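Local coordinates for protein ppBat (PDB 3CNE), which binds flavins such as lumichrome, riboflavin, FMN and FAD as a homodimer and may serve to store them, apparently without proteolytic or chaperone activity, at residues Met94-Ile97 and Lys98-Glu102. Sequence-based numbering, arbitrary orientation.
Sequences MEVI and KTFGE
Helix 88-102 is the connecting helix of a beta-alpha-beta unit in this DJ-1/PfpI-family fold, and its last turns are tied together where Lys98, Thr99, Phe100 and Gly101 each reach back to the carbonyl four residues earlier. Lys98 N bonds to Met94 O at 3.0 Å. Phe100 N does the same to Val96 O at 3.1 Å, and Gly101 N to Ile97 O. Glu95 O is gripped twice by one residue: Thr99 N comes in at 3.0 Å, and Thr99 OG1 adds a second bond at 2.9 Å from above the carbonyl plane. The hydroxyl gets there because chi1 of -59° sets OG1 anti to its own carbonyl carbon and folds it back along the helix. A valine in place of Thr99 would probably cost Glu95 O its second bond, leaving the amide of that residue to hold it. One residue further along, Val96 and Phe100 form the next i, i+4 pair and run alongside each other in the same direction, with Val96 CG1 3.8 Å from Phe100 CD1 and equally close to CE1. Val96 O also sits at the ring edge, 3.2 Å from Phe100 CD1. The Val96 and Phe100 side chains both pack on Leu70 of strand 69-73, while Ile97 and Phe100 meet Met107 of strand 106-110; Met94 and Ile97 touch Met116 of helix 113-119, and Thr99 touches Glu64 in the loop before strand 69-73.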
loop_
_atom_site.group_PDB
_atom_site.type_symbol
_atom_site.label_atom_id
_atom_site.label_comp_id
_atom_site.label_asym_id
_atom_site.label_seq_id
_atom_site.Cartn_x
_atom_site.Cartn_y
_atom_site.Cartn_z
HETATM N N MSE A 94 -14.196 -12.825 -14.722
HETATM C CA MSE A 94 -14.893 -14.070 -14.419
HETATM C C MSE A 94 -14.258 -15.236 -15.150
HETATM O O MSE A 94 -14.027 -16.296 -14.560
HETATM C CB MSE A 94 -16.371 -13.970 -14.795
HETATM C CG MSE A 94 -17.152 -12.972 -13.957
HETATM SE SE MSE A 94 -17.353 -13.553 -12.088
HETATM C CE MSE A 94 -15.737 -12.798 -11.261
ATOM N N GLU A 95 -13.983 -15.028 -16.433
ATOM C CA GLU A 95 -13.337 -16.022 -17.267
ATOM C C GLU A 95 -11.978 -16.430 -16.685
ATOM O O GLU A 95 -11.682 -17.618 -16.505
ATOM C CB GLU A 95 -13.131 -15.469 -18.682
ATOM C CG GLU A 95 -12.827 -16.575 -19.683
ATOM C CD GLU A 95 -12.399 -16.076 -21.055
ATOM O OE1 GLU A 95 -13.101 -15.193 -21.628
ATOM O OE2 GLU A 95 -11.363 -16.610 -21.561
ATOM N N VAL A 96 -11.166 -15.429 -16.392
ATOM C CA VAL A 96 -9.807 -15.654 -15.897
ATOM C C VAL A 96 -9.798 -16.330 -14.537
ATOM O O VAL A 96 -8.968 -17.193 -14.278
ATOM C CB VAL A 96 -8.990 -14.339 -15.875
ATOM C CG1 VAL A 96 -7.766 -14.482 -14.989
ATOM C CG2 VAL A 96 -8.588 -13.927 -17.325
ATOM N N ILE A 97 -10.725 -15.953 -13.668
ATOM C CA ILE A 97 -10.769 -16.552 -12.321
ATOM C C ILE A 97 -11.211 -18.015 -12.418
ATOM O O ILE A 97 -10.656 -18.894 -11.738
ATOM C CB ILE A 97 -11.687 -15.789 -11.393
ATOM C CG1 ILE A 97 -11.041 -14.449 -10.989
ATOM C CG2 ILE A 97 -12.040 -16.610 -10.170
ATOM C CD1 ILE A 97 -12.041 -13.537 -10.305
ATOM N N LYS A 98 -12.218 -18.258 -13.255
ATOM C CA LYS A 98 -12.693 -19.635 -13.487
ATOM C C LYS A 98 -11.562 -20.508 -14.005
ATOM O O LYS A 98 -11.344 -21.595 -13.491
ATOM C CB LYS A 98 -13.891 -19.666 -14.438
ATOM C CG LYS A 98 -14.682 -20.995 -14.394
ATOM C CD LYS A 98 -15.776 -21.009 -15.474
ATOM C CE LYS A 98 -16.492 -22.389 -15.574
ATOM N NZ LYS A 98 -17.865 -22.364 -14.992
ATOM N N THR A 99 -10.847 -20.031 -15.017
ATOM C CA THR A 99 -9.777 -20.794 -15.629
ATOM C C THR A 99 -8.648 -21.118 -14.645
ATOM O O THR A 99 -8.249 -22.264 -14.533
ATOM C CB THR A 99 -9.234 -20.072 -16.844
ATOM O OG1 THR A 99 -10.298 -19.888 -17.779
ATOM C CG2 THR A 99 -8.110 -20.857 -17.491
ATOM N N PHE A 100 -8.154 -20.113 -13.918
ATOM C CA PHE A 100 -7.165 -20.363 -12.871
ATOM C C PHE A 100 -7.620 -21.433 -11.863
ATOM O O PHE A 100 -6.847 -22.309 -11.507
ATOM C CB PHE A 100 -6.832 -19.057 -12.138
ATOM C CG PHE A 100 -5.669 -18.297 -12.736
ATOM C CD1 PHE A 100 -5.835 -17.521 -13.876
ATOM C CD2 PHE A 100 -4.400 -18.365 -12.148
ATOM C CE1 PHE A 100 -4.751 -16.799 -14.416
ATOM C CE2 PHE A 100 -3.324 -17.638 -12.667
ATOM C CZ PHE A 100 -3.490 -16.874 -13.804
ATOM N N GLY A 101 -8.869 -21.339 -11.399
ATOM C CA GLY A 101 -9.403 -22.239 -10.385
ATOM C C GLY A 101 -9.558 -23.652 -10.937
ATOM O O GLY A 101 -9.122 -24.620 -10.305
ATOM N N GLU A 102 -10.149 -23.747 -12.131
ATOM C CA GLU A 102 -10.239 -25.009 -12.894
ATOM C C GLU A 102 -8.874 -25.678 -13.118
ATOM O O GLU A 102 -8.779 -26.917 -13.152
ATOM C CB GLU A 102 -10.907 -24.768 -14.255
ATOM C CG GLU A 102 -12.405 -24.622 -14.170
ATOM C CD GLU A 102 -13.069 -24.323 -15.521
ATOM O OE1 GLU A 102 -12.358 -24.057 -16.537
ATOM O OE2 GLU A 102 -14.323 -24.352 -15.558
#